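Local atomic coordinates of tailspike protein (Acinetobacter phage vB_ApiP_P1, PDB entry 6E1R), a protein that probably binds and cleaves the capsular polysaccharide of its Acinetobacter host at the start of phage infection. Residues 187-192 / 244-249; 182-187 / 208-213; 485-490 / 517-522; 469-474 / 542-547; 341-346 / 367-372. One frame throughout, in Å; residues are numbered along the deposited sequence.

Contact 1: residues 187-192 / 244-249; sequences NGYLSQ and GTREPN
Tyr-189 and Arg-246 mark the nearest backbone approach of segments 187-192 and 244-249, with CA atoms 7.2 Å apart, too far for the two chains to pair as strands. The setting is a parallel beta-helix: residues 189-191 belong to one of its strands, whereas 244-249 is an irregular loop leading from strand 235-239 to strand 251-254. The example illustrates how a single long side chain can tether a loop to the body of a solenoid. The Tyr-189 ring reaches toward the loop, and its hydroxyl OH donates a hydrogen bond to Glu-247 O, which lies at the ring edge; the 2.5 Å between the two oxygens is very short, its exact length doubtful. Arg-246 CB lies over one ring face, 4.1 Å above the plane and displaced toward the rim. Arg-246 CG is anti to its own carbonyl carbon (chi1 -73°), and from there the chain runs extended to NE, with CD passing 3.5 Å from Asn-187 O. The Tyr-189 CD2 edge in turn lies near the guanidinium plane. Beyond the two segments, Phe-159 meets the tyrosine ring, and Asn-187 ND2 is bonded to Leu-240 O, which ties the turn before the strand to the start of the loop that carries 244-249. At the far end, Asn-249 OD1 is hydrogen-bonded to Thr-274 N, and the side chain lies about 4 Å from a bound sodium ion. The loop also braces itself: Gly-244 N donates to Glu-247 OE2 at 2.8 Å, meeting that oxygen on its anti side and 19° out of the carboxylate plane.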
# COMPACT_ATOMS: atom_id res chain seq x y z
N ASN A 187 -2.50 -32.34 -3.10
CA ASN A 187 -2.76 -30.90 -2.99
C ASN A 187 -2.98 -30.47 -1.54
O ASN A 187 -3.87 -29.67 -1.24
CB ASN A 187 -3.95 -30.49 -3.86
CG ASN A 187 -3.72 -30.79 -5.33
OD1 ASN A 187 -4.39 -31.64 -5.92
ND2 ASN A 187 -2.78 -30.08 -5.94
N GLY A 188 -2.15 -30.99 -0.64
CA GLY A 188 -2.28 -30.63 0.76
C GLY A 188 -1.94 -29.18 1.01
O GLY A 188 -1.10 -28.58 0.33
N TYR A 189 -2.59 -28.60 2.01
CA TYR A 189 -2.49 -27.17 2.29
C TYR A 189 -1.28 -26.90 3.19
O TYR A 189 -1.19 -27.44 4.30
CB TYR A 189 -3.76 -26.66 2.95
CG TYR A 189 -4.66 -25.84 2.05
CD1 TYR A 189 -4.18 -25.30 0.86
CD2 TYR A 189 -5.98 -25.61 2.40
CE1 TYR A 189 -5.01 -24.55 0.04
CE2 TYR A 189 -6.81 -24.86 1.58
CZ TYR A 189 -6.32 -24.33 0.41
OH TYR A 189 -7.15 -23.59 -0.39
N LEU A 190 -0.36 -26.07 2.71
CA LEU A 190 0.67 -25.47 3.56
C LEU A 190 0.07 -24.18 4.09
O LEU A 190 0.27 -23.10 3.53
CB LEU A 190 1.96 -25.24 2.78
CG LEU A 190 3.29 -25.26 3.54
CD1 LEU A 190 4.46 -25.21 2.57
CD2 LEU A 190 3.39 -24.14 4.55
N SER A 191 -0.68 -24.28 5.18
CA SER A 191 -1.58 -23.23 5.62
C SER A 191 -1.05 -22.53 6.87
O SER A 191 -0.48 -23.17 7.76
CB SER A 191 -2.98 -23.79 5.89
OG SER A 191 -3.81 -22.82 6.51
N GLN A 192 -1.27 -21.22 6.93
CA GLN A 192 -0.98 -20.39 8.10
C GLN A 192 0.48 -20.54 8.54
O GLN A 192 0.79 -20.87 9.69
CB GLN A 192 -1.95 -20.70 9.24
CG GLN A 192 -3.39 -20.31 8.93
CD GLN A 192 -4.32 -20.51 10.11
OE1 GLN A 192 -3.95 -21.10 11.12
NE2 GLN A 192 -5.55 -20.02 9.98
N GLY A 244 -12.34 -24.87 -5.91
CA GLY A 244 -13.46 -24.93 -4.99
C GLY A 244 -13.15 -25.35 -3.57
O GLY A 244 -13.74 -24.82 -2.62
N THR A 245 -12.23 -26.29 -3.39
CA THR A 245 -11.94 -26.85 -2.07
C THR A 245 -10.55 -26.51 -1.56
O THR A 245 -10.38 -26.30 -0.36
CB THR A 245 -12.11 -28.37 -2.09
OG1 THR A 245 -11.27 -28.93 -3.12
CG2 THR A 245 -13.56 -28.74 -2.37
N ARG A 246 -9.55 -26.47 -2.44
CA ARG A 246 -8.18 -26.23 -1.99
C ARG A 246 -7.53 -25.29 -3.01
O ARG A 246 -6.92 -25.74 -3.98
CB ARG A 246 -7.42 -27.54 -1.86
CG ARG A 246 -7.87 -28.32 -0.63
CD ARG A 246 -7.33 -29.73 -0.60
NE ARG A 246 -8.23 -30.63 0.13
CZ ARG A 246 -8.54 -30.54 1.42
NH1 ARG A 246 -8.04 -29.58 2.17
NH2 ARG A 246 -9.38 -31.42 1.95
N GLU A 247 -7.65 -23.98 -2.77
CA GLU A 247 -7.12 -22.98 -3.67
C GLU A 247 -5.99 -22.20 -3.01
O GLU A 247 -6.08 -21.87 -1.82
CB GLU A 247 -8.23 -22.01 -4.11
CG GLU A 247 -9.41 -22.69 -4.77
CD GLU A 247 -10.57 -21.75 -5.05
OE1 GLU A 247 -10.49 -20.57 -4.62
OE2 GLU A 247 -11.55 -22.17 -5.68
N PRO A 248 -4.92 -21.88 -3.75
CA PRO A 248 -3.83 -21.11 -3.15
C PRO A 248 -4.20 -19.65 -2.92
O PRO A 248 -4.21 -18.85 -3.86
CB PRO A 248 -2.70 -21.23 -4.19
CG PRO A 248 -3.17 -22.25 -5.20
CD PRO A 248 -4.65 -22.25 -5.14
N ASN A 249 -4.48 -19.29 -1.67
CA ASN A 249 -5.02 -17.97 -1.34
C ASN A 249 -4.14 -17.26 -0.32
O ASN A 249 -3.36 -17.88 0.40
CB ASN A 249 -6.44 -18.09 -0.77
CG ASN A 249 -7.38 -18.87 -1.67
OD1 ASN A 249 -7.21 -18.89 -2.89
ND2 ASN A 249 -8.37 -19.51 -1.07

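Contact 2: residues 182-187 / 208-213; sequences FRSTSN and IDANLI
Ser-184 OG is gripped twice: it accepts a nearly straight hydrogen bond from Asn-211 N at 3.0 Å, with an angle of 165° at the hydrogen, and it is also bonded to Gly-188 O further along its own chain. OG sits anti to the serine carbonyl carbon (chi1 -69°), the side chain pointing toward segment 208-213. One hydroxyl thus links a departing strand end, the turn that follows it and the next coil. Two residues back, Asp-209 N donates to Phe-182 O at 2.9 Å, and Arg-183 CA lies 3.3 Å from Asp-209 O in a CA-H...O contact. These contacts make a single bridge between coils of the parallel beta-helix, at a place where segment 208-213 passes from pairing with strand 235-239 to pairing with strand 189-196. Apolar groups line the inner side. Phe-182 CB meets Ala-210 CB at 3.9 Å, while the ring lies alongside Ile-208, both side chains pointing the same way, with CD1 reaching CG1 at 4.1 Å; Phe-166 meets the phenyl ring edge-to-face. Arg-183 and Asp-209 form a salt bridge whose exact atom positions are doubtful.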
# COMPACT_ATOMS: atom_id res chain seq x y z
N PHE A 182 9.52 -27.80 -0.33
CA PHE A 182 8.19 -28.24 0.08
C PHE A 182 7.45 -28.82 -1.12
O PHE A 182 7.59 -28.33 -2.24
CB PHE A 182 7.38 -27.08 0.67
CG PHE A 182 7.97 -26.50 1.92
CD1 PHE A 182 8.86 -25.44 1.85
CD2 PHE A 182 7.63 -27.01 3.16
CE1 PHE A 182 9.41 -24.91 3.00
CE2 PHE A 182 8.17 -26.47 4.31
CZ PHE A 182 9.07 -25.42 4.23
N ARG A 183 6.66 -29.86 -0.86
CA ARG A 183 5.75 -30.41 -1.85
C ARG A 183 4.52 -30.94 -1.12
O ARG A 183 4.60 -31.35 0.04
CB ARG A 183 6.40 -31.53 -2.67
CG ARG A 183 5.76 -31.72 -4.04
CD ARG A 183 6.48 -32.78 -4.86
NE ARG A 183 7.82 -32.36 -5.24
CZ ARG A 183 8.11 -31.71 -6.37
NH1 ARG A 183 7.14 -31.39 -7.21
NH2 ARG A 183 9.36 -31.37 -6.64
N SER A 184 3.39 -30.93 -1.81
CA SER A 184 2.11 -31.30 -1.21
C SER A 184 1.67 -32.67 -1.72
O SER A 184 1.78 -32.97 -2.91
CB SER A 184 1.03 -30.26 -1.53
OG SER A 184 1.28 -29.05 -0.85
N THR A 185 1.16 -33.49 -0.80
CA THR A 185 0.54 -34.76 -1.15
C THR A 185 -0.96 -34.54 -1.32
O THR A 185 -1.62 -34.05 -0.40
CB THR A 185 0.81 -35.82 -0.09
OG1 THR A 185 0.45 -35.31 1.20
CG2 THR A 185 2.28 -36.22 -0.08
N SER A 186 -1.48 -34.90 -2.50
CA SER A 186 -2.90 -34.72 -2.82
C SER A 186 -3.34 -33.27 -2.64
O SER A 186 -4.41 -32.99 -2.09
CB SER A 186 -3.77 -35.66 -1.99
OG SER A 186 -5.13 -35.55 -2.36
N ASN A 187 -2.50 -32.34 -3.10
CA ASN A 187 -2.76 -30.90 -2.99
C ASN A 187 -2.98 -30.47 -1.54
O ASN A 187 -3.87 -29.67 -1.24
CB ASN A 187 -3.95 -30.49 -3.86
CG ASN A 187 -3.72 -30.79 -5.33
OD1 ASN A 187 -4.39 -31.64 -5.92
ND2 ASN A 187 -2.78 -30.08 -5.94
N ILE A 208 9.45 -23.60 -3.74
CA ILE A 208 8.32 -24.14 -3.01
C ILE A 208 7.36 -24.75 -4.02
O ILE A 208 6.86 -24.04 -4.91
CB ILE A 208 7.59 -23.08 -2.16
CG1 ILE A 208 8.52 -22.53 -1.08
CG2 ILE A 208 6.33 -23.67 -1.55
CD1 ILE A 208 7.87 -21.47 -0.21
N ASP A 209 7.11 -26.06 -3.91
CA ASP A 209 6.17 -26.72 -4.81
C ASP A 209 4.99 -27.28 -4.02
O ASP A 209 4.58 -28.43 -4.23
CB ASP A 209 6.87 -27.83 -5.59
CG ASP A 209 6.09 -28.25 -6.83
OD1 ASP A 209 4.99 -27.70 -7.05
OD2 ASP A 209 6.57 -29.13 -7.57
N ALA A 210 4.44 -26.48 -3.11
CA ALA A 210 3.32 -26.88 -2.27
C ALA A 210 2.16 -25.91 -2.45
O ALA A 210 2.31 -24.81 -3.00
CB ALA A 210 3.74 -26.94 -0.80
N ASN A 211 0.99 -26.33 -1.98
CA ASN A 211 -0.23 -25.52 -2.10
C ASN A 211 -0.25 -24.53 -0.95
O ASN A 211 -0.70 -24.84 0.15
CB ASN A 211 -1.46 -26.42 -2.10
CG ASN A 211 -2.71 -25.70 -2.60
OD1 ASN A 211 -2.64 -24.57 -3.07
ND2 ASN A 211 -3.85 -26.36 -2.49
N LEU A 212 0.22 -23.31 -1.22
CA LEU A 212 0.35 -22.29 -0.19
C LEU A 212 -0.98 -21.59 0.06
O LEU A 212 -1.73 -21.30 -0.87
CB LEU A 212 1.40 -21.26 -0.60
CG LEU A 212 2.83 -21.78 -0.78
CD1 LEU A 212 3.71 -20.70 -1.39
CD2 LEU A 212 3.39 -22.25 0.55
N ILE A 213 -1.26 -21.30 1.33
CA ILE A 213 -2.42 -20.48 1.68
C ILE A 213 -2.16 -19.84 3.04
O ILE A 213 -1.63 -20.47 3.95
CB ILE A 213 -3.73 -21.31 1.68
CG1 ILE A 213 -4.93 -20.40 1.93
CG2 ILE A 213 -3.67 -22.42 2.70
CD1 ILE A 213 -6.27 -21.09 1.78

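Contact 3: residues 485-490 / 517-522; sequences AVYELL and PSFTWS
This is a face-to-face packing contact between two antiparallel sheets, joining strand 484-494 of one to strand 519-523 of the other in the C-terminal part of the chain. The strand axes approach to 9.5 Å and run nearly parallel, 16° apart, so side chains rather than backbone bonds fill the gap between them. Tyr-487 and Trp-521 provide its aromatic centre. The indole directs its NE1 edge onto the phenol face, with NE1 3.2 Å above the plane and near Tyr-487 CG, giving a T-shaped pair whose ring planes stand at 68°. Leu-489 then packs on a face of the indole: its CD1 lies 4.0 Å from the centroid of the five-membered ring in a CH-pi contact, while Phe-519 CB from the tryptophan's own strand occupies the opposite face. A polar tip finishes the tyrosine. Its OH donates to Pro-517 O at 2.6 Å, in the carbonyl plane and on a lone pair, and accepts from Phe-519 N at 3.0 Å; a buried hydroxyl is therefore engaged both as donor and as acceptor, and it ties down the chain just where strand 519-523 begins. Past the tyrosine tip, Ala-485 CB rests against Pro-517 CG at 3.8 Å. The sheet's other face looks toward the trimer partners: there Glu-488 makes a salt bridge to Arg-467 of the third subunit. Two antiparallel sheets packed face to face through inward aromatic and aliphatic side chains are characteristic of a beta-sandwich.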
# COMPACT_ATOMS: atom_id res chain seq x y z
N ALA A 485 -21.58 18.19 -46.34
CA ALA A 485 -22.62 19.17 -46.09
C ALA A 485 -22.96 19.15 -44.61
O ALA A 485 -22.98 18.09 -43.99
CB ALA A 485 -23.87 18.88 -46.93
N VAL A 486 -23.23 20.33 -44.06
CA VAL A 486 -23.56 20.48 -42.65
C VAL A 486 -24.96 21.08 -42.54
O VAL A 486 -25.35 21.92 -43.35
CB VAL A 486 -22.52 21.35 -41.90
CG1 VAL A 486 -21.17 20.67 -41.92
CG2 VAL A 486 -22.44 22.73 -42.51
N TYR A 487 -25.71 20.62 -41.54
CA TYR A 487 -27.07 21.08 -41.32
C TYR A 487 -27.26 21.39 -39.84
O TYR A 487 -26.78 20.64 -38.98
CB TYR A 487 -28.10 20.02 -41.76
CG TYR A 487 -27.93 19.56 -43.19
CD1 TYR A 487 -27.03 18.56 -43.52
CD2 TYR A 487 -28.69 20.12 -44.22
CE1 TYR A 487 -26.87 18.13 -44.83
CE2 TYR A 487 -28.54 19.70 -45.53
CZ TYR A 487 -27.63 18.70 -45.82
OH TYR A 487 -27.48 18.27 -47.12
N GLU A 488 -27.94 22.49 -39.55
CA GLU A 488 -28.24 22.90 -38.19
C GLU A 488 -29.74 22.81 -37.98
O GLU A 488 -30.51 23.51 -38.65
CB GLU A 488 -27.74 24.33 -37.94
CG GLU A 488 -27.86 24.81 -36.50
CD GLU A 488 -26.67 24.40 -35.65
OE1 GLU A 488 -26.01 23.39 -35.98
OE2 GLU A 488 -26.38 25.11 -34.66
N LEU A 489 -30.16 21.94 -37.07
CA LEU A 489 -31.57 21.61 -36.90
C LEU A 489 -32.01 21.84 -35.46
O LEU A 489 -31.32 21.42 -34.53
CB LEU A 489 -31.85 20.16 -37.31
CG LEU A 489 -31.36 19.72 -38.69
CD1 LEU A 489 -31.56 18.23 -38.89
CD2 LEU A 489 -32.05 20.52 -39.79
N LEU A 490 -33.16 22.48 -35.30
CA LEU A 490 -33.85 22.57 -34.01
C LEU A 490 -35.00 21.58 -34.02
O LEU A 490 -35.84 21.60 -34.92
CB LEU A 490 -34.37 23.98 -33.76
CG LEU A 490 -33.40 25.01 -33.20
CD1 LEU A 490 -34.13 26.31 -32.88
CD2 LEU A 490 -32.70 24.48 -31.96
N PRO A 517 -24.00 15.27 -50.78
CA PRO A 517 -24.79 14.90 -49.58
C PRO A 517 -25.89 15.91 -49.27
O PRO A 517 -25.88 16.61 -48.25
CB PRO A 517 -23.72 14.85 -48.49
CG PRO A 517 -22.72 15.87 -48.92
CD PRO A 517 -22.69 15.83 -50.42
N SER A 518 -26.87 15.98 -50.16
CA SER A 518 -27.95 16.97 -50.08
C SER A 518 -29.22 16.29 -49.59
O SER A 518 -29.72 15.36 -50.24
CB SER A 518 -28.18 17.62 -51.44
OG SER A 518 -26.96 18.07 -52.00
N PHE A 519 -29.74 16.74 -48.44
CA PHE A 519 -30.88 16.08 -47.83
C PHE A 519 -31.77 17.11 -47.15
O PHE A 519 -31.31 18.14 -46.65
CB PHE A 519 -30.43 15.02 -46.81
CG PHE A 519 -29.46 14.03 -47.37
CD1 PHE A 519 -29.90 12.97 -48.16
CD2 PHE A 519 -28.10 14.15 -47.13
CE1 PHE A 519 -29.00 12.06 -48.68
CE2 PHE A 519 -27.20 13.25 -47.65
CZ PHE A 519 -27.65 12.20 -48.43
N THR A 520 -33.07 16.81 -47.13
CA THR A 520 -34.06 17.53 -46.34
C THR A 520 -34.46 16.66 -45.16
O THR A 520 -34.62 15.45 -45.29
CB THR A 520 -35.28 17.89 -47.19
OG1 THR A 520 -34.88 18.70 -48.30
CG2 THR A 520 -36.31 18.66 -46.36
N TRP A 521 -34.64 17.29 -44.00
CA TRP A 521 -34.75 16.58 -42.73
C TRP A 521 -36.16 16.65 -42.17
O TRP A 521 -36.82 17.69 -42.24
CB TRP A 521 -33.75 17.15 -41.72
CG TRP A 521 -32.35 17.04 -42.21
CD1 TRP A 521 -31.64 17.98 -42.90
CD2 TRP A 521 -31.49 15.90 -42.09
NE1 TRP A 521 -30.39 17.51 -43.20
CE2 TRP A 521 -30.27 16.23 -42.71
CE3 TRP A 521 -31.63 14.64 -41.50
CZ2 TRP A 521 -29.20 15.34 -42.77
CZ3 TRP A 521 -30.56 13.76 -41.56
CH2 TRP A 521 -29.37 14.12 -42.18
N SER A 522 -36.61 15.53 -41.62
CA SER A 522 -37.94 15.42 -41.03
C SER A 522 -37.86 14.44 -39.86
O SER A 522 -36.82 13.82 -39.61
CB SER A 522 -38.98 14.95 -42.05
OG SER A 522 -38.65 13.67 -42.55

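Contact 4: residues 469-474 / 542-547; sequences LVNAIF and AMEVFT
Val-470 and Met-543, the latter present as selenomethionine, form the apolar centre, with Val-470 CG1 3.8 Å from Met-543 CG. The valine uses both branches: CG1, anti to the backbone N (chi1 -176°), serves the selenomethionine, while CG2 lies beside Val-545 CG2 at 4.0 Å. A bend at chi2 (68°) sets the selenium SE of Met-543 4.1 Å from Ala-472 CB. Trp-521 and Phe-519 of the facing sheet close over this cluster, so it belongs to the core of the C-terminal beta-sandwich. The backbones beneath are antiparallel neighbours in the five-stranded sheet, their directions 165° apart. Reciprocal bonds mark the hydrogen-bonded pairs at both ends: Leu-469 N to Phe-546 O at 2.8 Å with its return, and Ile-473 N to Ala-542 O at 3.0 Å with its own. The Phe-546 ring presents its edge, at CD1, to Leu-469 O. On the face away from Val-470, shared with Leu-469 and Phe-546, Asn-471 and Glu-544 run side by side and buried. Asn-471 ND2 is bonded to Ala-485 O and Ser-484 OG, Glu-544 OE2 to Tyr-435 OH. Asn-471 OD1 reaches across the trimer interface to ND2 of Asn-550 of the third subunit.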
# COMPACT_ATOMS: atom_id res chain seq x y z
N LEU A 469 -26.62 19.00 -35.00
CA LEU A 469 -25.63 19.33 -36.02
C LEU A 469 -25.33 18.06 -36.80
O LEU A 469 -24.76 17.11 -36.25
CB LEU A 469 -24.37 19.91 -35.40
CG LEU A 469 -23.24 20.29 -36.36
CD1 LEU A 469 -23.70 21.35 -37.35
CD2 LEU A 469 -22.01 20.75 -35.60
N VAL A 470 -25.70 18.03 -38.08
CA VAL A 470 -25.53 16.86 -38.92
C VAL A 470 -24.50 17.18 -40.00
O VAL A 470 -24.64 18.17 -40.73
CB VAL A 470 -26.86 16.41 -39.56
CG1 VAL A 470 -26.64 15.14 -40.35
CG2 VAL A 470 -27.91 16.21 -38.49
N ASN A 471 -23.49 16.33 -40.11
CA ASN A 471 -22.49 16.41 -41.18
C ASN A 471 -22.65 15.17 -42.04
O ASN A 471 -22.25 14.07 -41.64
CB ASN A 471 -21.08 16.52 -40.61
CG ASN A 471 -20.03 16.69 -41.70
OD1 ASN A 471 -18.84 16.48 -41.46
ND2 ASN A 471 -20.46 17.09 -42.88
N ALA A 472 -23.25 15.34 -43.22
CA ALA A 472 -23.45 14.24 -44.15
C ALA A 472 -22.35 14.26 -45.20
O ALA A 472 -21.99 15.33 -45.71
CB ALA A 472 -24.82 14.34 -44.82
N ILE A 473 -21.82 13.08 -45.52
CA ILE A 473 -20.75 12.94 -46.49
C ILE A 473 -21.10 11.81 -47.45
O ILE A 473 -21.95 10.97 -47.19
CB ILE A 473 -19.39 12.66 -45.82
CG1 ILE A 473 -19.45 11.35 -45.03
CG2 ILE A 473 -18.98 13.82 -44.92
CD1 ILE A 473 -18.10 10.83 -44.61
N PHE A 474 -20.41 11.82 -48.59
CA PHE A 474 -20.53 10.75 -49.57
C PHE A 474 -19.57 9.62 -49.20
O PHE A 474 -18.38 9.85 -48.97
CB PHE A 474 -20.21 11.27 -50.98
CG PHE A 474 -20.41 10.25 -52.06
CD1 PHE A 474 -21.63 9.64 -52.25
CD2 PHE A 474 -19.36 9.91 -52.90
CE1 PHE A 474 -21.81 8.70 -53.25
CE2 PHE A 474 -19.53 8.97 -53.90
CZ PHE A 474 -20.76 8.37 -54.07
N ALA A 542 -23.08 8.81 -45.33
CA ALA A 542 -22.89 8.59 -43.91
C ALA A 542 -23.07 9.90 -43.16
O ALA A 542 -22.48 10.92 -43.54
CB ALA A 542 -21.50 8.00 -43.62
N MSE A 543 -23.87 9.87 -42.10
CA MSE A 543 -24.12 11.06 -41.30
C MSE A 543 -23.41 11.01 -39.95
O MSE A 543 -23.16 9.94 -39.41
CB MSE A 543 -25.63 11.25 -41.07
CG MSE A 543 -26.39 11.86 -42.24
SE MSE A 543 -26.49 10.70 -43.80
CE MSE A 543 -28.00 11.54 -44.70
N GLU A 544 -23.10 12.19 -39.42
CA GLU A 544 -22.57 12.34 -38.08
C GLU A 544 -23.37 13.42 -37.37
O GLU A 544 -23.39 14.57 -37.82
CB GLU A 544 -21.08 12.70 -38.10
CG GLU A 544 -20.18 11.57 -38.56
CD GLU A 544 -18.72 11.97 -38.67
OE1 GLU A 544 -18.42 12.90 -39.45
OE2 GLU A 544 -17.88 11.36 -37.98
N VAL A 545 -24.04 13.05 -36.28
CA VAL A 545 -24.96 13.94 -35.58
C VAL A 545 -24.33 14.36 -34.26
O VAL A 545 -23.77 13.53 -33.53
CB VAL A 545 -26.33 13.27 -35.36
CG1 VAL A 545 -27.30 14.25 -34.72
CG2 VAL A 545 -26.88 12.74 -36.68
N PHE A 546 -24.43 15.65 -33.95
CA PHE A 546 -23.95 16.22 -32.69
C PHE A 546 -25.13 16.94 -32.05
O PHE A 546 -25.61 17.94 -32.58
CB PHE A 546 -22.78 17.19 -32.93
CG PHE A 546 -21.63 16.59 -33.69
CD1 PHE A 546 -21.67 16.51 -35.07
CD2 PHE A 546 -20.51 16.12 -33.02
CE1 PHE A 546 -20.61 15.97 -35.78
CE2 PHE A 546 -19.45 15.58 -33.72
CZ PHE A 546 -19.49 15.50 -35.10
N THR A 547 -25.58 16.44 -30.90
CA THR A 547 -26.79 16.94 -30.27
C THR A 547 -26.45 17.87 -29.11
O THR A 547 -25.37 17.78 -28.51
CB THR A 547 -27.67 15.80 -29.77
OG1 THR A 547 -27.13 15.28 -28.55
CG2 THR A 547 -27.74 14.69 -30.80

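Contact 5: residues 341-346 / 367-372; sequences RPCSVA and LISAVV
Ile-368 and Cys-343 share an uncommon first torsion that turns each side chain onto the other segment. In Ile-368, CG1 stands between the backbone N and the carbonyl carbon (chi1 56°), which lays it beside Cys-343 O; in Cys-343, SG takes the same place (chi1 54°) and comes to 3.4 Å from Ser-369 OG. The other branch of the isoleucine, CG2, packs on Arg-341 around NE, the two side chains crossing at about a right angle. Nearby, Pro-342 CD touches Leu-367 CD2 at 3.7 Å. The case shows how irregular turns can stack without a continuous ladder of backbone bonds. A water molecule supplies part of the missing pairing: it donates to Cys-343 O at 2.6 Å, accepts from Ile-368 N at 3.0 Å and is hydrogen-bonded to Ser-369 OG at 2.9 Å, joining both turns through three groups. Direct pairing takes over further along, where Ala-370 N donates to Val-345 O at 2.7 Å, nearly straight at 164° although the N-H comes from above the carbonyl plane. The next step is a parallel bridge between Ala-346 and Ala-370, whose side chains share a face. The chains lie close here, CA atoms of Ala-346 and Ala-370 4.4 Å apart, as they lead into strands 346-350 and 372-373. Outside the pair, Pro-342 O receives Asn-311 ND2 from the preceding turn, and Val-371 N donates to Asn-380 OD1. Equivalent turns laid one upon the next, each leading into a parallel strand, characterise the corners of a parallel beta-helix.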
# COMPACT_ATOMS: atom_id res chain seq x y z
N ARG A 341 13.46 -2.05 -18.16
CA ARG A 341 13.38 -3.25 -19.00
C ARG A 341 12.77 -4.42 -18.24
O ARG A 341 13.47 -5.41 -17.96
CB ARG A 341 14.74 -3.64 -19.57
CG ARG A 341 15.42 -2.57 -20.42
CD ARG A 341 16.82 -3.01 -20.81
NE ARG A 341 17.11 -2.69 -22.20
CZ ARG A 341 17.69 -1.57 -22.63
NH1 ARG A 341 18.04 -0.62 -21.77
NH2 ARG A 341 17.92 -1.40 -23.93
N PRO A 342 11.48 -4.37 -17.90
CA PRO A 342 10.89 -5.46 -17.12
C PRO A 342 10.64 -6.72 -17.92
O PRO A 342 10.54 -7.80 -17.32
CB PRO A 342 9.57 -4.85 -16.63
CG PRO A 342 9.21 -3.86 -17.68
CD PRO A 342 10.51 -3.29 -18.19
N CYS A 343 10.54 -6.64 -19.24
CA CYS A 343 10.24 -7.79 -20.08
C CYS A 343 10.57 -7.43 -21.53
O CYS A 343 11.16 -6.38 -21.80
CB CYS A 343 8.78 -8.23 -19.92
SG CYS A 343 7.61 -6.90 -20.21
N SER A 344 10.18 -8.30 -22.46
CA SER A 344 10.54 -8.14 -23.86
C SER A 344 9.35 -7.96 -24.80
O SER A 344 9.55 -7.44 -25.91
CB SER A 344 11.37 -9.33 -24.34
OG SER A 344 10.64 -10.54 -24.25
N VAL A 345 8.14 -8.37 -24.42
CA VAL A 345 6.99 -8.24 -25.30
C VAL A 345 5.96 -7.29 -24.70
O VAL A 345 5.62 -6.27 -25.31
CB VAL A 345 6.36 -9.61 -25.59
CG1 VAL A 345 5.19 -9.47 -26.56
CG2 VAL A 345 7.40 -10.56 -26.15
N ALA A 346 5.47 -7.61 -23.51
CA ALA A 346 4.47 -6.78 -22.84
C ALA A 346 4.49 -7.09 -21.35
O ALA A 346 4.64 -8.24 -20.96
CB ALA A 346 3.07 -7.00 -23.42
N LEU A 367 11.58 0.97 -21.37
CA LEU A 367 10.85 -0.15 -21.94
C LEU A 367 11.49 -0.62 -23.25
O LEU A 367 11.79 0.20 -24.13
CB LEU A 367 9.39 0.22 -22.19
CG LEU A 367 8.56 0.50 -20.93
CD1 LEU A 367 7.14 0.88 -21.30
CD2 LEU A 367 8.57 -0.72 -20.02
N ILE A 368 11.70 -1.93 -23.36
CA ILE A 368 11.98 -2.58 -24.63
C ILE A 368 10.78 -3.41 -25.08
O ILE A 368 10.92 -4.33 -25.89
CB ILE A 368 13.25 -3.44 -24.56
CG1 ILE A 368 13.13 -4.46 -23.42
CG2 ILE A 368 14.48 -2.57 -24.37
CD1 ILE A 368 14.25 -5.47 -23.40
N SER A 369 9.59 -3.10 -24.56
CA SER A 369 8.41 -3.91 -24.79
C SER A 369 7.19 -2.99 -24.82
O SER A 369 7.30 -1.77 -24.69
CB SER A 369 8.25 -4.97 -23.70
OG SER A 369 7.96 -4.37 -22.45
N ALA A 370 6.02 -3.60 -25.00
CA ALA A 370 4.77 -2.88 -24.86
C ALA A 370 4.35 -2.86 -23.39
O ALA A 370 4.93 -3.54 -22.54
CB ALA A 370 3.68 -3.51 -25.73
N VAL A 371 3.32 -2.07 -23.09
CA VAL A 371 2.84 -1.99 -21.72
C VAL A 371 1.90 -3.15 -21.41
O VAL A 371 2.06 -3.85 -20.41
CB VAL A 371 2.16 -0.63 -21.47
CG1 VAL A 371 1.56 -0.58 -20.08
CG2 VAL A 371 3.17 0.50 -21.67
N VAL A 372 0.90 -3.37 -22.27
CA VAL A 372 -0.04 -4.47 -22.11
C VAL A 372 -0.30 -5.10 -23.48
O VAL A 372 -0.00 -4.52 -24.52
CB VAL A 372 -1.38 -4.02 -21.48
CG1 VAL A 372 -1.17 -3.57 -20.04
CG2 VAL A 372 -2.02 -2.92 -22.31
O HOH W 1 10.58 -3.87 -21.38

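From the N terminus, contact 2 opens first at 182-187, and contact 1 opens at Asn-187, which both share, before contact 2 closes at 208-213 and contact 1 at 244-249. The two therefore cross, and Leu-190 N to Asn-211 O, a probable hydrogen bond, stitches them together within the beta-helix. Contact 5 closes a short separate loop, 341-346 to 367-372, in later coils, its centre about 33 Å from that of contact 1. The chain then enters the C-terminal sandwich, where contact 4 spans 469-547 and encloses contact 3 entirely. Contact 4 joins strands within one sheet; contact 3 joins that sheet to its partner.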